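Local coordinates for protein cytidine deaminase (PDB 3R2N) that probably uses a cysteine-bound zinc ion to deaminate cytidine to uridine hydrolytically in pyrimidine salvage, working as a homotetramer, at residues G75-V80 against P106-M111; W10-K15 against A36-D41; D41-T46 against S67-T72; S89-G94 against I110-G115. All coordinates share one frame; numbering follows the deposited sequence.

All four contacts reach one mixed beta sheet. Interaction 1 pairs its strands 77-83 and 109-112; interaction 2 sets helix 10-21 against strand 34-39, and interaction 3 packs helix 61-71 on strand 44-48. Interactions 1 and 2 have centres about 10 Å apart and join where Val78 N meets Phe38 O at 2.8 Å. A similar link, Gly37 N to Ile45 O at 2.8 Å, couples interactions 2 and 3. Interaction 4 shares Ile110 and Met111 with interaction 1 and holds the zinc ligand Cys93, whereas the side chain of Val80 is about 10 Å from the zinc ion. Interactions 3 and 4 are separate, with nearest atoms about 12 Å apart.

Interaction 1: G75-V80 against P106-M111; sequences GRLVAV and PELKIM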
loop_
_atom_site.group_PDB
_atom_site.type_symbol
_atom_site.label_atom_id
_atom_site.label_comp_id
_atom_site.label_asym_id
_atom_site.label_seq_id
_atom_site.Cartn_x
_atom_site.Cartn_y
_atom_site.Cartn_z
ATOM N N GLY D 75 19.859 -6.687 -9.632
ATOM C CA GLY D 75 20.135 -8.108 -9.572
ATOM C C GLY D 75 18.849 -8.856 -9.264
ATOM O O GLY D 75 17.760 -8.297 -9.346
ATOM N N ARG D 76 18.985 -10.134 -8.953
ATOM C CA ARG D 76 17.869 -11.008 -8.735
ATOM C C ARG D 76 18.079 -11.677 -7.412
ATOM O O ARG D 76 19.173 -12.176 -7.142
ATOM C CB ARG D 76 17.829 -12.104 -9.808
ATOM C CG ARG D 76 17.639 -11.617 -11.238
ATOM C CD ARG D 76 16.241 -11.074 -11.520
ATOM N NE ARG D 76 15.241 -12.133 -11.677
ATOM C CZ ARG D 76 13.923 -11.941 -11.698
ATOM N NH1 ARG D 76 13.408 -10.717 -11.563
ATOM N NH2 ARG D 76 13.113 -12.985 -11.844
ATOM N N LEU D 77 17.021 -11.724 -6.604
ATOM C CA LEU D 77 17.049 -12.426 -5.322
ATOM C C LEU D 77 17.168 -13.912 -5.537
ATOM O O LEU D 77 16.583 -14.467 -6.460
ATOM C CB LEU D 77 15.789 -12.124 -4.505
ATOM C CG LEU D 77 15.652 -10.723 -3.904
ATOM C CD1 LEU D 77 14.289 -10.597 -3.322
ATOM C CD2 LEU D 77 16.696 -10.465 -2.836
ATOM N N VAL D 78 17.921 -14.569 -4.679
ATOM C CA VAL D 78 18.118 -15.992 -4.834
ATOM C C VAL D 78 17.636 -16.800 -3.612
ATOM O O VAL D 78 17.094 -17.897 -3.758
ATOM C CB VAL D 78 19.590 -16.235 -5.251
ATOM C CG1 VAL D 78 20.202 -17.424 -4.575
ATOM C CG2 VAL D 78 19.682 -16.320 -6.775
ATOM N N ALA D 79 17.799 -16.249 -2.409
ATOM C CA ALA D 79 17.313 -16.919 -1.206
ATOM C C ALA D 79 16.953 -15.893 -0.145
ATOM O O ALA D 79 17.670 -14.906 0.027
ATOM C CB ALA D 79 18.346 -17.916 -0.673
ATOM N N VAL D 80 15.855 -16.133 0.572
ATOM C CA VAL D 80 15.348 -15.165 1.552
ATOM C C VAL D 80 14.910 -15.859 2.845
ATOM O O VAL D 80 14.265 -16.921 2.806
ATOM C CB VAL D 80 14.148 -14.356 0.978
ATOM C CG1 VAL D 80 13.573 -13.420 2.011
ATOM C CG2 VAL D 80 14.566 -13.582 -0.225
ATOM N N PRO D 106 10.082 -17.535 -9.995
ATOM C CA PRO D 106 9.531 -18.774 -9.399
ATOM C C PRO D 106 10.537 -19.659 -8.652
ATOM O O PRO D 106 10.146 -20.478 -7.836
ATOM C CB PRO D 106 8.962 -19.531 -10.608
ATOM C CG PRO D 106 9.767 -19.026 -11.780
ATOM C CD PRO D 106 10.043 -17.574 -11.472
ATOM N N GLU D 107 11.815 -19.490 -8.922
ATOM C CA GLU D 107 12.842 -20.379 -8.376
ATOM C C GLU D 107 13.527 -19.761 -7.158
ATOM O O GLU D 107 14.458 -20.338 -6.605
ATOM C CB GLU D 107 13.862 -20.739 -9.462
ATOM N N LEU D 108 13.062 -18.580 -6.742
ATOM C CA LEU D 108 13.534 -17.989 -5.496
ATOM C C LEU D 108 13.221 -18.934 -4.322
ATOM O O LEU D 108 12.094 -19.417 -4.191
ATOM C CB LEU D 108 12.898 -16.611 -5.285
ATOM C CG LEU D 108 13.067 -15.846 -3.957
ATOM C CD1 LEU D 108 14.518 -15.660 -3.499
ATOM C CD2 LEU D 108 12.353 -14.492 -4.052
ATOM N N LYS D 109 14.218 -19.194 -3.483
ATOM C CA LYS D 109 13.990 -19.957 -2.266
ATOM C C LYS D 109 13.652 -19.052 -1.057
ATOM O O LYS D 109 14.348 -18.058 -0.771
ATOM C CB LYS D 109 15.183 -20.874 -1.957
ATOM C CG LYS D 109 15.646 -21.731 -3.152
ATOM C CD LYS D 109 16.479 -22.922 -2.667
ATOM C CE LYS D 109 17.525 -23.400 -3.666
ATOM N NZ LYS D 109 18.449 -24.359 -2.982
ATOM N N ILE D 110 12.569 -19.413 -0.368
ATOM C CA ILE D 110 12.165 -18.775 0.881
ATOM C C ILE D 110 12.231 -19.806 1.995
ATOM O O ILE D 110 11.724 -20.903 1.836
ATOM C CB ILE D 110 10.704 -18.288 0.794
ATOM C CG1 ILE D 110 10.455 -17.424 -0.456
ATOM C CG2 ILE D 110 10.276 -17.622 2.071
ATOM C CD1 ILE D 110 11.358 -16.235 -0.619
ATOM N N MET D 111 12.832 -19.476 3.128
ATOM C CA MET D 111 12.694 -20.357 4.304
ATOM C C MET D 111 11.303 -20.171 4.950
ATOM O O MET D 111 10.798 -19.065 5.047
ATOM C CB MET D 111 13.832 -20.121 5.306
ATOM C CG MET D 111 13.761 -20.954 6.582
ATOM S SD MET D 111 13.850 -22.708 6.263
ATOM C CE MET D 111 15.635 -22.930 6.196
#
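The peptide group joining Val78 to Ala79 has the side chain of Leu108 lying over one face: CD1 stands directly above Val78 C at 3.3 Å and lies 3.5 Å from Ala79 N. Val78 O, at the edge of the same group, takes the N-H of Lys109 (N to O 3.2 Å), which arrives from the face that Leu108 CD1 covers, 38° out of the carbonyl plane. Leu108 CG is anti to its own backbone N, and chi2 of 53° then turns CD1 inward, where it also touches Leu77 CB and Val80 CG2. Beyond this point the strands run parallel, 15° apart, with Ala79 bridged to Lys109 and Val80 to Ile110. Val80 N donates to Lys109 O at 2.8 Å, and Met111 N donates to Val80 O at 2.9 Å. Val80 and Ile110 project side by side from one face of the sheet, where Val80 CB meets Ile110 CD1 at 3.7 Å; Leu100 of helix 94-104 packs against Leu77, Leu108 and Ile110. On the other face, Ala79 and Lys109 both touch Trp10. Opposite Phe38, Val78 and Ala79 form a classic beta bulge. By topology, strand 77-83, helix 94-104 and strand 109-112 make a beta-alpha-beta unit; the chemistry implies that three main-chain bonds set its register while aliphatic carbons pack on the side facing the helix.

Interaction 2: W10-K15 against A36-D41; sequences WDTLQK and AGFVND
Ala36 starts the contact by placing CB 3.3 Å from Leu13 O, so a methyl group lies against the main chain of helix 10-21; Ala16 and Ala17, further along that helix, also pack on Ala36. The same CB is 4.2 Å from Leu13 CD2. Gly37 has no side chain, and its carbonyl carbon lies 3.8 Å from Leu13 CD2, which bridges from Ala36 toward the next residue. Phe38 then receives the leucine on its ring. Leu13 CD2 stands over one face, 3.6 Å from the ring centroid and 16° off the normal, which meets the criteria for a CH-pi contact. It is displaced toward CD2 and CE2 of the ring, each 3.6 Å away. Leu13 CG lies anti to its carbonyl carbon, beside the backbone N (chi1 -65°), which sets CG itself 3.6 Å from Phe38 CE2. Thr12 CG2 approaches Phe38 CZ obliquely, at 4.1 Å, and the two side chains cross at about a right angle. Leu44 of the neighbouring strand 44-48 touches Thr12, Ala36 and Phe38, extending the packing across to the next strand. The short helix and strand axes come within 7.7 Å and make an angle of 133°. Since every side-chain contact across the interface is made by carbon, and the closest approach to a polar atom is that of Ala36 CB to Leu13 O, the chemistry implies that helix 10-21 is held on strand 34-39 here by dispersion and shape, with one leucine methyl group filling the angle between an alanine and an aromatic face.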
loop_
_atom_site.group_PDB
_atom_site.type_symbol
_atom_site.label_atom_id
_atom_site.label_comp_id
_atom_site.label_asym_id
_atom_site.label_seq_id
_atom_site.Cartn_x
_atom_site.Cartn_y
_atom_site.Cartn_z
ATOM N N TRP D 10 21.682 -21.191 5.109
ATOM C CA TRP D 10 20.498 -20.622 5.734
ATOM C C TRP D 10 20.767 -20.075 7.138
ATOM O O TRP D 10 20.146 -19.104 7.554
ATOM C CB TRP D 10 19.359 -21.637 5.714
ATOM C CG TRP D 10 18.926 -22.016 4.324
ATOM C CD1 TRP D 10 19.293 -23.140 3.629
ATOM C CD2 TRP D 10 18.036 -21.280 3.459
ATOM N NE1 TRP D 10 18.680 -23.152 2.393
ATOM C CE2 TRP D 10 17.910 -22.021 2.259
ATOM C CE3 TRP D 10 17.328 -20.072 3.589
ATOM C CZ2 TRP D 10 17.107 -21.600 1.192
ATOM C CZ3 TRP D 10 16.529 -19.648 2.528
ATOM C CH2 TRP D 10 16.424 -20.420 1.339
ATOM N N ASP D 11 21.699 -20.700 7.855
ATOM C CA ASP D 11 22.262 -20.136 9.085
ATOM C C ASP D 11 22.711 -18.673 8.937
ATOM O O ASP D 11 22.397 -17.820 9.778
ATOM C CB ASP D 11 23.466 -20.968 9.524
ATOM C CG ASP D 11 23.198 -21.759 10.781
ATOM O OD1 ASP D 11 23.159 -21.119 11.873
ATOM O OD2 ASP D 11 23.041 -23.006 10.677
ATOM N N THR D 12 23.469 -18.392 7.882
ATOM C CA THR D 12 23.996 -17.050 7.683
ATOM C C THR D 12 22.855 -16.071 7.516
ATOM O O THR D 12 22.816 -15.044 8.185
ATOM C CB THR D 12 24.923 -16.998 6.493
ATOM O OG1 THR D 12 26.065 -17.794 6.788
ATOM C CG2 THR D 12 25.377 -15.582 6.211
ATOM N N LEU D 13 21.910 -16.412 6.648
ATOM C CA LEU D 13 20.713 -15.587 6.456
ATOM C C LEU D 13 19.919 -15.356 7.766
ATOM O O LEU D 13 19.486 -14.235 8.042
ATOM C CB LEU D 13 19.831 -16.182 5.361
ATOM C CG LEU D 13 20.423 -16.200 3.953
ATOM C CD1 LEU D 13 19.403 -16.753 2.974
ATOM C CD2 LEU D 13 20.891 -14.803 3.513
ATOM N N GLN D 14 19.786 -16.399 8.594
ATOM C CA GLN D 14 18.991 -16.314 9.834
ATOM C C GLN D 14 19.633 -15.376 10.861
ATOM O O GLN D 14 18.952 -14.486 11.437
ATOM C CB GLN D 14 18.663 -17.723 10.366
ATOM C CG GLN D 14 19.098 -18.062 11.780
ATOM C CD GLN D 14 18.124 -17.617 12.828
ATOM O OE1 GLN D 14 18.516 -17.075 13.861
ATOM N NE2 GLN D 14 16.840 -17.846 12.580
ATOM N N LYS D 15 20.943 -15.533 11.039
ATOM C CA LYS D 15 21.745 -14.646 11.894
ATOM C C LYS D 15 21.715 -13.204 11.385
ATOM O O LYS D 15 21.584 -12.279 12.179
ATOM C CB LYS D 15 23.188 -15.138 12.018
ATOM C CG LYS D 15 23.346 -16.338 12.964
ATOM C CD LYS D 15 24.709 -17.002 12.786
ATOM C CE LYS D 15 24.616 -18.505 12.977
ATOM N NZ LYS D 15 25.095 -19.010 14.317
ATOM N N ALA D 36 16.677 -11.196 5.412
ATOM C CA ALA D 36 17.981 -11.208 4.822
ATOM C C ALA D 36 17.892 -12.089 3.584
ATOM O O ALA D 36 17.170 -13.101 3.573
ATOM C CB ALA D 36 19.049 -11.758 5.833
ATOM N N GLY D 37 18.672 -11.707 2.569
ATOM C CA GLY D 37 18.607 -12.304 1.253
ATOM C C GLY D 37 19.991 -12.439 0.654
ATOM O O GLY D 37 20.862 -11.624 0.925
ATOM N N PHE D 38 20.197 -13.498 -0.128
ATOM C CA PHE D 38 21.335 -13.567 -1.047
ATOM C C PHE D 38 20.910 -13.139 -2.436
ATOM O O PHE D 38 19.861 -13.549 -2.931
ATOM C CB PHE D 38 21.895 -14.969 -1.097
ATOM C CG PHE D 38 22.735 -15.325 0.087
ATOM C CD1 PHE D 38 23.790 -14.502 0.480
ATOM C CD2 PHE D 38 22.500 -16.501 0.797
ATOM C CE1 PHE D 38 24.611 -14.838 1.579
ATOM C CE2 PHE D 38 23.315 -16.849 1.893
ATOM C CZ PHE D 38 24.366 -15.993 2.288
ATOM N N VAL D 39 21.715 -12.294 -3.061
ATOM C CA VAL D 39 21.437 -11.863 -4.436
ATOM C C VAL D 39 22.204 -12.830 -5.356
ATOM O O VAL D 39 23.033 -13.619 -4.870
ATOM C CB VAL D 39 21.809 -10.375 -4.649
ATOM C CG1 VAL D 39 21.198 -9.862 -5.892
ATOM C CG2 VAL D 39 21.287 -9.543 -3.480
ATOM N N ASN D 40 21.895 -12.811 -6.653
ATOM C CA ASN D 40 22.512 -13.715 -7.622
ATOM C C ASN D 40 24.004 -13.463 -7.878
ATOM O O ASN D 40 24.654 -14.277 -8.541
ATOM C CB ASN D 40 21.717 -13.766 -8.940
ATOM C CG ASN D 40 21.621 -12.415 -9.625
ATOM O OD1 ASN D 40 21.896 -11.370 -9.013
ATOM N ND2 ASN D 40 21.215 -12.421 -10.904
ATOM N N ASP D 41 24.538 -12.351 -7.355
ATOM C CA ASP D 41 26.002 -12.127 -7.308
ATOM C C ASP D 41 26.647 -12.549 -5.978
ATOM O O ASP D 41 27.837 -12.299 -5.743
ATOM C CB ASP D 41 26.355 -10.666 -7.656
ATOM C CG ASP D 41 26.083 -9.674 -6.506
ATOM O OD1 ASP D 41 25.277 -9.974 -5.601
ATOM O OD2 ASP D 41 26.687 -8.563 -6.527
#

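Interaction 3: D41-T46 against S67-T72; sequences DGRLIT and SALYAT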
loop_
_atom_site.group_PDB
_atom_site.type_symbol
_atom_site.label_atom_id
_atom_site.label_comp_id
_atom_site.label_asym_id
_atom_site.label_seq_id
_atom_site.Cartn_x
_atom_site.Cartn_y
_atom_site.Cartn_z
ATOM N N ASP D 41 24.538 -12.351 -7.355
ATOM C CA ASP D 41 26.002 -12.127 -7.308
ATOM C C ASP D 41 26.647 -12.549 -5.978
ATOM O O ASP D 41 27.837 -12.299 -5.743
ATOM C CB ASP D 41 26.355 -10.666 -7.656
ATOM C CG ASP D 41 26.083 -9.674 -6.506
ATOM O OD1 ASP D 41 25.277 -9.974 -5.601
ATOM O OD2 ASP D 41 26.687 -8.563 -6.527
ATOM N N GLY D 42 25.845 -13.148 -5.099
ATOM C CA GLY D 42 26.315 -13.600 -3.789
ATOM C C GLY D 42 26.269 -12.627 -2.610
ATOM O O GLY D 42 26.583 -13.022 -1.472
ATOM N N ARG D 43 25.927 -11.363 -2.857
ATOM C CA ARG D 43 25.853 -10.408 -1.744
ATOM C C ARG D 43 24.609 -10.562 -0.870
ATOM O O ARG D 43 23.517 -10.955 -1.334
ATOM C CB ARG D 43 26.024 -8.942 -2.184
ATOM C CG ARG D 43 24.777 -8.268 -2.688
ATOM C CD ARG D 43 25.129 -6.923 -3.314
ATOM N NE ARG D 43 23.947 -6.269 -3.868
ATOM C CZ ARG D 43 23.458 -6.481 -5.097
ATOM N NH1 ARG D 43 22.368 -5.814 -5.487
ATOM N NH2 ARG D 43 24.051 -7.328 -5.949
ATOM N N LEU D 44 24.815 -10.259 0.405
ATOM C CA LEU D 44 23.782 -10.341 1.419
ATOM C C LEU D 44 23.105 -8.988 1.558
ATOM O O LEU D 44 23.774 -7.988 1.787
ATOM C CB LEU D 44 24.400 -10.733 2.759
ATOM C CG LEU D 44 23.497 -11.550 3.690
ATOM C CD1 LEU D 44 24.358 -12.310 4.698
ATOM C CD2 LEU D 44 22.441 -10.731 4.409
ATOM N N ILE D 45 21.787 -8.962 1.412
ATOM C CA ILE D 45 21.022 -7.781 1.744
ATOM C C ILE D 45 20.022 -8.047 2.864
ATOM O O ILE D 45 19.760 -9.197 3.190
ATOM C CB ILE D 45 20.392 -7.098 0.503
ATOM C CG1 ILE D 45 19.431 -8.034 -0.247
ATOM C CG2 ILE D 45 21.524 -6.554 -0.386
ATOM C CD1 ILE D 45 18.795 -7.390 -1.497
ATOM N N THR D 46 19.517 -6.983 3.490
ATOM C CA THR D 46 18.607 -7.098 4.639
ATOM C C THR D 46 17.541 -6.014 4.557
ATOM O O THR D 46 17.620 -5.127 3.710
ATOM C CB THR D 46 19.324 -6.867 5.956
ATOM O OG1 THR D 46 19.720 -5.482 6.022
ATOM C CG2 THR D 46 20.541 -7.778 6.107
ATOM N N SER D 67 14.062 -2.500 -1.622
ATOM C CA SER D 67 14.732 -1.183 -1.780
ATOM C C SER D 67 16.256 -1.255 -1.676
ATOM O O SER D 67 16.958 -0.483 -2.338
ATOM C CB SER D 67 14.229 -0.195 -0.738
ATOM O OG SER D 67 12.843 -0.027 -0.919
ATOM N N ALA D 68 16.758 -2.156 -0.822
ATOM C CA ALA D 68 18.191 -2.312 -0.677
ATOM C C ALA D 68 18.765 -2.996 -1.936
ATOM O O ALA D 68 19.838 -2.634 -2.418
ATOM C CB ALA D 68 18.532 -3.084 0.627
ATOM N N LEU D 69 18.015 -3.956 -2.484
ATOM C CA LEU D 69 18.410 -4.655 -3.699
ATOM C C LEU D 69 18.756 -3.659 -4.818
ATOM O O LEU D 69 19.817 -3.792 -5.458
ATOM C CB LEU D 69 17.293 -5.587 -4.150
ATOM C CG LEU D 69 17.419 -6.281 -5.503
ATOM C CD1 LEU D 69 18.601 -7.272 -5.525
ATOM C CD2 LEU D 69 16.102 -6.956 -5.817
ATOM N N TYR D 70 17.856 -2.695 -5.046
ATOM C CA TYR D 70 18.064 -1.647 -6.039
ATOM C C TYR D 70 19.092 -0.607 -5.596
ATOM O O TYR D 70 19.924 -0.206 -6.404
ATOM C CB TYR D 70 16.723 -1.063 -6.547
ATOM C CG TYR D 70 16.076 -2.138 -7.385
ATOM C CD1 TYR D 70 16.478 -2.341 -8.729
ATOM C CD2 TYR D 70 15.156 -3.052 -6.820
ATOM C CE1 TYR D 70 15.949 -3.379 -9.495
ATOM C CE2 TYR D 70 14.620 -4.085 -7.588
ATOM C CZ TYR D 70 15.028 -4.254 -8.910
ATOM O OH TYR D 70 14.517 -5.285 -9.674
ATOM N N ALA D 71 19.097 -0.254 -4.305
ATOM C CA ALA D 71 20.046 0.736 -3.791
ATOM C C ALA D 71 21.494 0.277 -4.051
ATOM O O ALA D 71 22.318 1.090 -4.408
ATOM C CB ALA D 71 19.812 1.024 -2.307
ATOM N N THR D 72 21.747 -1.033 -3.949
ATOM C CA THR D 72 23.057 -1.600 -4.194
ATOM C C THR D 72 23.289 -2.123 -5.629
ATOM O O THR D 72 24.247 -2.856 -5.863
ATOM C CB THR D 72 23.394 -2.728 -3.152
ATOM O OG1 THR D 72 22.409 -3.754 -3.224
ATOM C CG2 THR D 72 23.459 -2.179 -1.696
#
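Thr72 OG1 is gripped by Arg43 side-on, with NE at 3.0 Å and NH1 at 3.1 Å; OG1 lies near the guanidinium plane, about 15° out of it, and both bonds are bent. This ties the end of helix 61-71, which packs on the mixed sheet, to the Asx turn leading into strand 44-48. Thr72 OG1 in turn donates to Ala68 O at 2.9 Å; Thr72 N also donates to that carbonyl, from the opposite face of its plane. Thr72 OG1 occupies the crowded position between backbone N and carbonyl carbon (chi1 59°), where it can serve the arginine and the helix together. Arg43 NH1 also bonds to Gly74 O and, weakly, to Leu69 O, while Thr72 O lies over one guanidinium face. The positive charge beside these carbonyls would probably be favourable at a helix C-terminal end. Asp41 fixes the other side: its OD1 forms a salt bridge with Arg43 NH2 at 2.9 Å and accepts from Arg43 N, closing the Asx turn. Further along strand 44-48, Ile45 packs on Ala68 and crosses Leu69 obliquely. Separately, Ala68 CB lies 3.8 Å from Thr46 O. Ile45 CD1 ends 3.5 Å from both CA and CB of Leu69.

Interaction 4: S89-G94 against I110-G115; sequences SLMPCG and IMTPKG. With ZN (zinc ion), chain K; EDO (1,2-ethanediol), chain L.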
loop_
_atom_site.group_PDB
_atom_site.type_symbol
_atom_site.label_atom_id
_atom_site.label_comp_id
_atom_site.label_asym_id
_atom_site.label_seq_id
_atom_site.Cartn_x
_atom_site.Cartn_y
_atom_site.Cartn_z
ATOM N N SER D 89 11.374 -18.590 11.792
ATOM C CA SER D 89 11.034 -18.371 10.409
ATOM C C SER D 89 9.656 -17.725 10.260
ATOM O O SER D 89 8.727 -18.088 10.971
ATOM C CB SER D 89 11.024 -19.701 9.686
ATOM O OG SER D 89 10.867 -19.441 8.317
ATOM N N LEU D 90 9.514 -16.789 9.333
ATOM C CA LEU D 90 8.251 -16.087 9.189
ATOM C C LEU D 90 7.781 -16.084 7.731
ATOM O O LEU D 90 8.563 -15.846 6.834
ATOM C CB LEU D 90 8.401 -14.672 9.747
ATOM C CG LEU D 90 7.225 -13.742 10.034
ATOM C CD1 LEU D 90 6.225 -14.351 11.058
ATOM C CD2 LEU D 90 7.746 -12.398 10.518
ATOM N N MET D 91 6.505 -16.376 7.504
ATOM C CA MET D 91 5.935 -16.399 6.144
ATOM C C MET D 91 5.660 -14.996 5.560
ATOM O O MET D 91 5.051 -14.176 6.220
ATOM C CB MET D 91 4.645 -17.216 6.116
ATOM C CG MET D 91 4.870 -18.712 6.128
ATOM S SD MET D 91 5.668 -19.377 4.642
ATOM C CE MET D 91 4.678 -18.657 3.335
ATOM N N PRO D 92 6.118 -14.722 4.322
ATOM C CA PRO D 92 5.807 -13.406 3.724
ATOM C C PRO D 92 4.303 -13.234 3.523
ATOM O O PRO D 92 3.626 -14.165 3.079
ATOM C CB PRO D 92 6.523 -13.448 2.366
ATOM C CG PRO D 92 7.581 -14.483 2.525
ATOM C CD PRO D 92 7.056 -15.502 3.491
ATOM N N CYS D 93 3.771 -12.065 3.856
ATOM C CA CYS D 93 2.379 -11.815 3.565
ATOM C C CYS D 93 2.230 -11.785 2.037
ATOM O O CYS D 93 3.220 -11.763 1.322
ATOM C CB CYS D 93 1.945 -10.501 4.160
ATOM S SG CYS D 93 2.536 -9.074 3.224
ATOM N N GLY D 94 0.991 -11.788 1.561
ATOM C CA GLY D 94 0.680 -11.800 0.142
ATOM C C GLY D 94 1.387 -10.731 -0.681
ATOM O O GLY D 94 1.898 -11.027 -1.753
ATOM N N ILE D 110 12.569 -19.413 -0.368
ATOM C CA ILE D 110 12.165 -18.775 0.881
ATOM C C ILE D 110 12.231 -19.806 1.995
ATOM O O ILE D 110 11.724 -20.903 1.836
ATOM C CB ILE D 110 10.704 -18.288 0.794
ATOM C CG1 ILE D 110 10.455 -17.424 -0.456
ATOM C CG2 ILE D 110 10.276 -17.622 2.071
ATOM C CD1 ILE D 110 11.358 -16.235 -0.619
ATOM N N MET D 111 12.832 -19.476 3.128
ATOM C CA MET D 111 12.694 -20.357 4.304
ATOM C C MET D 111 11.303 -20.171 4.950
ATOM O O MET D 111 10.798 -19.065 5.047
ATOM C CB MET D 111 13.832 -20.121 5.306
ATOM C CG MET D 111 13.761 -20.954 6.582
ATOM S SD MET D 111 13.850 -22.708 6.263
ATOM C CE MET D 111 15.635 -22.930 6.196
ATOM N N THR D 112 10.665 -21.266 5.329
ATOM C CA THR D 112 9.317 -21.242 5.918
ATOM C C THR D 112 9.312 -22.130 7.151
ATOM O O THR D 112 10.190 -22.986 7.280
ATOM C CB THR D 112 8.213 -21.772 4.952
ATOM O OG1 THR D 112 8.098 -23.208 5.066
ATOM C CG2 THR D 112 8.476 -21.367 3.522
ATOM N N PRO D 113 8.347 -21.915 8.077
ATOM C CA PRO D 113 8.183 -22.768 9.265
ATOM C C PRO D 113 8.273 -24.255 8.962
ATOM O O PRO D 113 8.668 -25.024 9.833
ATOM C CB PRO D 113 6.766 -22.427 9.736
ATOM C CG PRO D 113 6.617 -20.950 9.369
ATOM C CD PRO D 113 7.502 -20.706 8.159
ATOM N N LYS D 114 7.903 -24.635 7.732
ATOM C CA LYS D 114 7.951 -26.017 7.242
ATOM C C LYS D 114 9.126 -26.317 6.298
ATOM O O LYS D 114 9.069 -27.292 5.530
ATOM C CB LYS D 114 6.651 -26.349 6.498
ATOM C CG LYS D 114 5.389 -26.427 7.374
ATOM C CD LYS D 114 4.099 -26.407 6.514
ATOM C CE LYS D 114 4.098 -27.507 5.422
ATOM N NZ LYS D 114 2.961 -27.347 4.462
ATOM N N GLY D 115 10.183 -25.508 6.345
ATOM C CA GLY D 115 11.337 -25.728 5.472
ATOM C C GLY D 115 11.353 -24.862 4.222
ATOM O O GLY D 115 10.477 -24.027 4.022
HETATM ZN ZN ZN K . 4.660 -8.381 3.812
HETATM C C1 EDO L . 6.086 -10.802 7.159
HETATM O O1 EDO L . 7.335 -10.088 7.063
HETATM C C2 EDO L . 5.065 -10.106 6.267
HETATM O O2 EDO L . 5.581 -10.010 4.919
#
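Ser89 presses its short side chain onto the beta turn that joins strands 109-112 and 115-118. From CB, which is 3.8 Å from Pro113 N, the chain runs to OG, placed anti to the backbone N (chi1 -172°). There OG stands directly above Thr112 C at 3.3 Å, over the face of the Thr112-Pro113 peptide group. Ser89 OG also comes within 3.3 Å of Met111 O, but at too poor an angle for a hydrogen bond. The turn beneath is type I, from Thr112 to Gly115, and is reinforced by Thr112 OG1, which donates in plane to a lone pair of Gly115 O at 2.7 Å and accepts from Lys114 N in an ST turn. Met91 lies beside Thr112, with SD 3.5 Å from Thr112 CB, and its CG meets the ring carbon Pro113 CD. Pro92 slides past Ile110, whose CG2 faces the proline CD. Leu122 packs against both Met91 and Ile110, and Pro124 of a neighbouring subunit also reaches Met91. This loop delivers Cys93, the N-cap of helix 94-104, to the zinc ion, which Cys60 and Cys96 also bind. An ethanediol, probably from the crystallisation liquor, coordinates the metal through O2 and is hydrogen-bonded to Glu62; its position is consistent with the place of the zinc-bound water in this family. Cys93 SG is 2.3 Å from the zinc ion, and Cys93 N donates to ethanediol O2 at 2.9 Å, nearly straight at 171°.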